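Local coordinates for protein putative efflux transporter (Bacteroides eggerthii, PDB 4L8J) that probably serves as the periplasmic membrane-fusion (adaptor) component of an efflux pump, as in the HlyD family, at residues L48-G53 with G137-R142; G59-A64 with K130-F135; G43-L48 with A63-R68. All coordinates share one frame; numbering follows the deposited sequence.

In the fold
All three contacts lie in one barrel-sandwich domain, contact 3 next to the start of helix 68-95 and contact 1 farther from it. Centres lie about 11 Å (contacts 1 and 2), about 12 Å (2 and 3) and about 16 Å (1 and 3) apart. Along the chain come 43-48, 48-53, 59-64 and 63-68, then helices 68-95 and 102-127, then 130-135 and 137-142. Contacts 2 and 3 use the two edges of strand 61-65, joining it to strands 130-132 and 43-47 of one sheet. Contact 1 lays the loop after strand 43-47 against strand 137-142 of the other sheet. Contacts 1 and 2 thereby tie the chain before the helical hairpin to that after it.

Contact 1 of 3, residues L48-G53 with G137-R142; sequences LPVVEG and GSIETR
Leu-48 and the side chain of Arg-142 reach toward each other tip to tip, and Leu-48 CD2 lies 3.7 Å above the guanidinium plane, over its centre. With CG anti to the backbone N (chi1 -161°), Leu-48 CG comes to 3.7 Å from Arg-142 NH1. Two residues on, Val-50 takes the edge of the same group: its carbonyl O accepts a short bond of 2.6 Å from Arg-142 NH1, lying close to the guanidinium plane. Leucine methyl and carbonyl thus meet the cation on a face and on its edge, while NH2 is hydrogen-bonded to a bound glycerol, probably from the crystallisation liquor. An alanine in place of Arg-142 would probably leave Val-50 O without this donor and open a gap beside Leu-48 CD2. Val-50 CB also rests on Ile-139 CG1, at 4.2 Å. The strand it leans on, 137-142, belongs to the sheet of the barrel-sandwich domain that also holds strand 155-161, and it carries a classic beta bulge, Glu-140 and Thr-141 sharing Arg-158 as their partner. The bond to CB of Val-51 points away from that strand, but its carbonyl O comes to 3.4 Å from Ile-139 CB. Glu-52, extended beyond CG, brings its OE2 to the strand, where it receives Arg-142 N at 3.1 Å in an almost straight bond (178°), on the anti side and well out of the carboxylate plane. At Gly-53, whose positive phi (95°) suits glycine, the backbone N donates to Ile-139 O at 2.7 Å, next to the pairing of Ile-139 with Gln-54.

Contact 2 of 3, residues G59-A64 with K130-F135; sequences GQLIAA and KLLAPF
Ile-62 and Leu-131 meet where the contact is tight: Ile-62 N donates to Leu-131 O at 2.9 Å, and Ala-63 N adds a weak bond of 3.4 Å to the same oxygen. Leu-131 N answers with 2.8 Å to Ala-63 O. Ile-62 CG1 sits anti to the carbonyl carbon (chi1 -62°), over the backbone of the other strand at 3.7 Å from Ala-133 N, and CD1 goes on to Ala-133 CB at 4.1 Å. This buried flank continues onto Leu-37 and Val-157 of the facing sheet. The other flank, with Leu-61, Lys-130 and Leu-132, is looser and nearer solvent. There Leu-61 CD1 touches the aliphatic part of Lys-130 at CD (3.8 Å), the two side chains crossing obliquely before the lysine leads away, while Leu-132 CD2 covers Gly-59 O at 3.5 Å. Beyond the strand ends, Gly-59 N still bonds to Ala-133 O, and Ala-133 N to Gln-60 O. Two residues, Ile-62 and Ala-63, opposite the single Leu-131 make a classic beta bulge, here in the antiparallel pair that flanks the helical hairpin of an HlyD-type barrel-sandwich domain.

Contact 3 of 3, residues G43-L48 with A63-R68; sequences GQIINL and AAIDPR
Ile-46 and Ala-64 meet through peptide groups, the flat groups that carry this contact. Ile-46 N lies in the carbonyl plane of Ala-64 and bonds to its O at 2.8 Å, and Asn-47 N sends a second, weak bond of 3.3 Å to that oxygen. At Gln-44 O, on the partner strand, the approach is less flat: Asp-66 N reaches it at 2.8 Å, tilted 21° from the carbonyl plane. Ala-64 N, similarly tilted, returns a bond of 2.9 Å to Asn-47 O.

Side chains fill in around this backbone pairing. Ile-65 CG1 stands between its backbone N and carbonyl carbon (chi1 61°), and its CD1 comes to 3.8 Å from Gly-43 CA. A side chain on Gly-43 would run into that methyl, so glycine fits here. Ile-46 crosses Asp-66 at an angle, CG2 against CB at 3.7 Å, and its CD1 meets the ring of Pro-67 at CD. Leu-48 CD1 packs on Ala-63 CB at 3.8 Å. Ile-45 CG1 touches Ile-65 CG2 at 4.2 Å, while its side chain also packs on Val-144 and Ile-156.

Strand 43-47 has one residue too many for its partner here: Ile-46 and Asn-47 together lie opposite Ala-64, which makes a classic beta bulge. Just past it, Asp-66 OD1 accepts a weak capping bond from Arg-68 N at the start of helix 68-95. Main-chain bonds and hydrocarbon thus carry the pairing across the two segments, while the carboxylate of Asp-66 is turned to the helix start, where its negative charge would probably suit the helix dipole.

Contact 1 of 3, residues L48-G53 with G137-R142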
# COMPACT_ATOMS: atom_id res chain seq x y z
N LEU A 48 -34.20 58.91 24.44
CA LEU A 48 -33.54 57.64 24.68
C LEU A 48 -34.31 56.61 23.83
O LEU A 48 -35.15 55.89 24.35
CB LEU A 48 -33.57 57.35 26.19
CG LEU A 48 -32.58 56.32 26.76
CD1 LEU A 48 -31.15 56.59 26.32
CD2 LEU A 48 -32.64 56.33 28.26
N PRO A 49 -34.14 56.62 22.49
CA PRO A 49 -35.04 55.83 21.63
C PRO A 49 -34.73 54.34 21.52
O PRO A 49 -35.49 53.63 20.86
CB PRO A 49 -34.85 56.51 20.27
CG PRO A 49 -33.40 56.95 20.29
CD PRO A 49 -33.25 57.48 21.68
N VAL A 50 -33.63 53.86 22.14
CA VAL A 50 -33.22 52.45 22.10
C VAL A 50 -33.58 51.71 23.41
O VAL A 50 -33.72 52.34 24.46
CB VAL A 50 -31.72 52.29 21.75
CG1 VAL A 50 -31.44 52.75 20.31
CG2 VAL A 50 -30.83 53.06 22.74
N VAL A 51 -33.74 50.39 23.32
CA VAL A 51 -34.06 49.50 24.45
C VAL A 51 -32.99 48.41 24.55
O VAL A 51 -32.27 48.16 23.57
CB VAL A 51 -35.48 48.86 24.37
CG1 VAL A 51 -36.58 49.91 24.44
CG2 VAL A 51 -35.64 47.95 23.14
N GLU A 52 -32.91 47.75 25.72
CA GLU A 52 -31.98 46.62 25.94
C GLU A 52 -32.33 45.47 25.03
O GLU A 52 -33.51 45.12 24.90
CB GLU A 52 -32.03 46.17 27.41
CG GLU A 52 -31.27 47.11 28.32
CD GLU A 52 -31.19 46.69 29.78
OE1 GLU A 52 -31.40 45.49 30.08
OE2 GLU A 52 -30.92 47.58 30.62
N GLY A 53 -31.32 44.92 24.38
CA GLY A 53 -31.47 43.81 23.44
C GLY A 53 -31.61 44.24 22.00
O GLY A 53 -31.52 43.41 21.09
N GLY A 137 -24.04 47.08 16.59
CA GLY A 137 -24.01 46.33 17.84
C GLY A 137 -25.34 46.13 18.49
O GLY A 137 -26.39 46.38 17.88
N SER A 138 -25.31 45.65 19.73
CA SER A 138 -26.52 45.41 20.48
C SER A 138 -26.44 46.06 21.85
O SER A 138 -25.38 46.07 22.49
CB SER A 138 -26.83 43.92 20.57
OG SER A 138 -26.00 43.25 21.51
N ILE A 139 -27.56 46.65 22.28
CA ILE A 139 -27.65 47.33 23.55
C ILE A 139 -27.69 46.28 24.64
O ILE A 139 -28.72 45.61 24.83
CB ILE A 139 -28.86 48.32 23.62
CG1 ILE A 139 -28.94 49.26 22.39
CG2 ILE A 139 -28.91 49.06 24.97
CD1 ILE A 139 -27.72 50.15 22.08
N GLU A 140 -26.57 46.11 25.33
CA GLU A 140 -26.47 45.16 26.43
C GLU A 140 -27.15 45.74 27.64
O GLU A 140 -27.91 45.04 28.29
CB GLU A 140 -25.00 44.79 26.72
CG GLU A 140 -24.85 43.48 27.48
CD GLU A 140 -23.44 43.16 27.96
OE1 GLU A 140 -22.97 43.81 28.92
OE2 GLU A 140 -22.82 42.23 27.39
N THR A 141 -26.92 47.02 27.95
CA THR A 141 -27.52 47.67 29.11
C THR A 141 -27.81 49.15 28.86
O THR A 141 -27.00 49.86 28.27
CB THR A 141 -26.58 47.53 30.36
OG1 THR A 141 -26.04 46.21 30.44
CG2 THR A 141 -27.29 47.85 31.68
N ARG A 142 -28.95 49.60 29.36
CA ARG A 142 -29.38 50.98 29.38
C ARG A 142 -29.10 51.50 30.80
O ARG A 142 -29.72 51.03 31.76
CB ARG A 142 -30.86 51.07 29.03
CG ARG A 142 -31.27 52.41 28.49
CD ARG A 142 -32.52 52.23 27.69
NE ARG A 142 -33.68 52.66 28.46
CZ ARG A 142 -34.76 53.22 27.93
NH1 ARG A 142 -34.85 53.38 26.61
NH2 ARG A 142 -35.75 53.61 28.70

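Contact 2 of 3, residues G59-A64 with K130-F135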
# COMPACT_ATOMS: atom_id res chain seq x y z
N GLY A 59 -23.86 54.81 13.48
CA GLY A 59 -24.49 56.09 13.17
C GLY A 59 -25.89 56.29 13.71
O GLY A 59 -26.39 57.43 13.74
N GLN A 60 -26.56 55.19 14.12
CA GLN A 60 -27.92 55.23 14.66
C GLN A 60 -27.96 56.00 15.99
O GLN A 60 -27.01 55.91 16.77
CB GLN A 60 -28.46 53.82 14.86
CG GLN A 60 -29.94 53.75 15.23
CD GLN A 60 -30.48 52.35 15.17
OE1 GLN A 60 -29.93 51.46 14.52
NE2 GLN A 60 -31.63 52.15 15.77
N LEU A 61 -29.05 56.76 16.23
CA LEU A 61 -29.20 57.54 17.45
C LEU A 61 -29.37 56.63 18.68
O LEU A 61 -30.15 55.70 18.66
CB LEU A 61 -30.40 58.52 17.34
CG LEU A 61 -30.64 59.49 18.50
CD1 LEU A 61 -29.50 60.49 18.65
CD2 LEU A 61 -31.93 60.25 18.31
N ILE A 62 -28.58 56.88 19.73
CA ILE A 62 -28.66 56.16 21.01
C ILE A 62 -29.40 57.03 22.01
O ILE A 62 -30.27 56.54 22.73
CB ILE A 62 -27.23 55.82 21.54
CG1 ILE A 62 -26.46 54.88 20.58
CG2 ILE A 62 -27.32 55.25 22.99
CD1 ILE A 62 -27.06 53.48 20.48
N ALA A 63 -29.02 58.32 22.07
CA ALA A 63 -29.60 59.26 23.02
C ALA A 63 -29.32 60.67 22.58
O ALA A 63 -28.39 60.90 21.82
CB ALA A 63 -29.02 59.03 24.42
N ALA A 64 -30.15 61.62 23.03
CA ALA A 64 -29.93 63.04 22.73
C ALA A 64 -30.17 63.86 23.97
O ALA A 64 -31.08 63.56 24.74
CB ALA A 64 -30.85 63.51 21.60
N LYS A 130 -26.16 64.75 20.11
CA LYS A 130 -26.70 63.46 19.65
C LYS A 130 -25.65 62.40 19.82
O LYS A 130 -24.59 62.51 19.21
CB LYS A 130 -27.17 63.53 18.18
CG LYS A 130 -28.17 64.66 17.89
CD LYS A 130 -29.49 64.13 17.40
CE LYS A 130 -30.54 65.22 17.29
NZ LYS A 130 -30.44 65.95 16.01
N LEU A 131 -25.90 61.41 20.68
CA LEU A 131 -24.95 60.32 20.89
C LEU A 131 -25.29 59.20 19.89
O LEU A 131 -26.42 58.74 19.87
CB LEU A 131 -25.00 59.85 22.35
CG LEU A 131 -24.17 58.62 22.75
CD1 LEU A 131 -22.67 58.87 22.56
CD2 LEU A 131 -24.49 58.25 24.21
N LEU A 132 -24.35 58.83 19.03
CA LEU A 132 -24.59 57.83 17.97
C LEU A 132 -23.83 56.53 18.22
O LEU A 132 -22.82 56.55 18.93
CB LEU A 132 -24.20 58.42 16.60
CG LEU A 132 -24.71 59.83 16.25
CD1 LEU A 132 -24.15 60.30 14.93
CD2 LEU A 132 -26.25 59.91 16.21
N ALA A 133 -24.30 55.41 17.63
CA ALA A 133 -23.61 54.14 17.76
C ALA A 133 -22.30 54.18 16.96
O ALA A 133 -22.32 54.52 15.77
CB ALA A 133 -24.51 52.99 17.28
N PRO A 134 -21.13 53.94 17.61
CA PRO A 134 -19.85 54.04 16.87
C PRO A 134 -19.62 52.83 15.93
O PRO A 134 -18.75 52.90 15.05
CB PRO A 134 -18.82 54.11 18.00
CG PRO A 134 -19.42 53.31 19.10
CD PRO A 134 -20.92 53.56 19.02
N PHE A 135 -20.39 51.75 16.12
CA PHE A 135 -20.36 50.52 15.30
C PHE A 135 -21.69 49.76 15.41
O PHE A 135 -22.47 50.00 16.34
CB PHE A 135 -19.18 49.59 15.71
CG PHE A 135 -19.01 49.38 17.20
CD1 PHE A 135 -19.87 48.56 17.91
CD2 PHE A 135 -18.02 50.05 17.90
CE1 PHE A 135 -19.75 48.41 19.28
CE2 PHE A 135 -17.88 49.89 19.28
CZ PHE A 135 -18.75 49.07 19.96

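Contact 3 of 3, residues G43-L48 with A63-R68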
# COMPACT_ATOMS: atom_id res chain seq x y z
N GLY A 43 -25.54 67.55 29.95
CA GLY A 43 -26.89 68.03 29.69
C GLY A 43 -27.97 67.10 30.17
O GLY A 43 -27.70 66.12 30.85
N GLN A 44 -29.22 67.43 29.82
CA GLN A 44 -30.38 66.63 30.17
C GLN A 44 -30.82 65.76 28.97
O GLN A 44 -31.19 66.30 27.92
CB GLN A 44 -31.54 67.53 30.65
CG GLN A 44 -32.87 66.78 30.81
CD GLN A 44 -33.93 67.57 31.55
OE1 GLN A 44 -34.29 67.22 32.68
NE2 GLN A 44 -34.48 68.62 30.91
N ILE A 45 -30.84 64.43 29.15
CA ILE A 45 -31.33 63.51 28.11
C ILE A 45 -32.80 63.85 27.83
O ILE A 45 -33.55 64.05 28.77
CB ILE A 45 -31.13 62.01 28.52
CG1 ILE A 45 -29.63 61.66 28.53
CG2 ILE A 45 -31.89 61.05 27.57
CD1 ILE A 45 -29.26 60.54 29.41
N ILE A 46 -33.17 64.04 26.57
CA ILE A 46 -34.56 64.33 26.19
C ILE A 46 -35.08 63.24 25.24
O ILE A 46 -36.26 63.22 24.88
CB ILE A 46 -34.73 65.73 25.58
CG1 ILE A 46 -33.78 65.95 24.37
CG2 ILE A 46 -34.62 66.82 26.68
CD1 ILE A 46 -34.27 67.01 23.33
N ASN A 47 -34.17 62.36 24.79
CA ASN A 47 -34.52 61.26 23.92
C ASN A 47 -33.60 60.08 24.20
O ASN A 47 -32.38 60.24 24.24
CB ASN A 47 -34.48 61.67 22.44
CG ASN A 47 -35.16 60.69 21.51
OD1 ASN A 47 -35.78 59.73 21.93
ND2 ASN A 47 -35.08 60.91 20.21
N LEU A 48 -34.20 58.91 24.44
CA LEU A 48 -33.54 57.64 24.68
C LEU A 48 -34.31 56.61 23.83
O LEU A 48 -35.15 55.89 24.35
CB LEU A 48 -33.57 57.35 26.19
CG LEU A 48 -32.58 56.32 26.76
CD1 LEU A 48 -31.15 56.59 26.32
CD2 LEU A 48 -32.64 56.33 28.26
N ALA A 63 -29.02 58.32 22.07
CA ALA A 63 -29.60 59.26 23.02
C ALA A 63 -29.32 60.67 22.58
O ALA A 63 -28.39 60.90 21.82
CB ALA A 63 -29.02 59.03 24.42
N ALA A 64 -30.15 61.62 23.03
CA ALA A 64 -29.93 63.04 22.73
C ALA A 64 -30.17 63.86 23.97
O ALA A 64 -31.08 63.56 24.74
CB ALA A 64 -30.85 63.51 21.60
N ILE A 65 -29.35 64.91 24.17
CA ILE A 65 -29.54 65.86 25.29
C ILE A 65 -30.24 67.09 24.72
O ILE A 65 -30.18 67.32 23.51
CB ILE A 65 -28.24 66.21 26.07
CG1 ILE A 65 -27.19 66.89 25.19
CG2 ILE A 65 -27.66 65.00 26.82
CD1 ILE A 65 -26.36 67.97 25.88
N ASP A 66 -30.92 67.88 25.60
CA ASP A 66 -31.59 69.13 25.25
C ASP A 66 -30.53 70.10 24.69
O ASP A 66 -29.59 70.44 25.42
CB ASP A 66 -32.30 69.72 26.49
CG ASP A 66 -33.21 70.91 26.27
OD1 ASP A 66 -33.26 71.42 25.12
OD2 ASP A 66 -33.90 71.32 27.22
N PRO A 67 -30.63 70.45 23.39
CA PRO A 67 -29.60 71.28 22.76
C PRO A 67 -29.74 72.78 23.00
O PRO A 67 -28.92 73.53 22.49
CB PRO A 67 -29.79 70.97 21.27
CG PRO A 67 -31.25 70.72 21.13
CD PRO A 67 -31.68 70.06 22.41
N ARG A 68 -30.77 73.20 23.76
CA ARG A 68 -31.12 74.60 24.01
C ARG A 68 -29.92 75.51 24.33
O ARG A 68 -29.70 76.45 23.57
CB ARG A 68 -32.19 74.73 25.12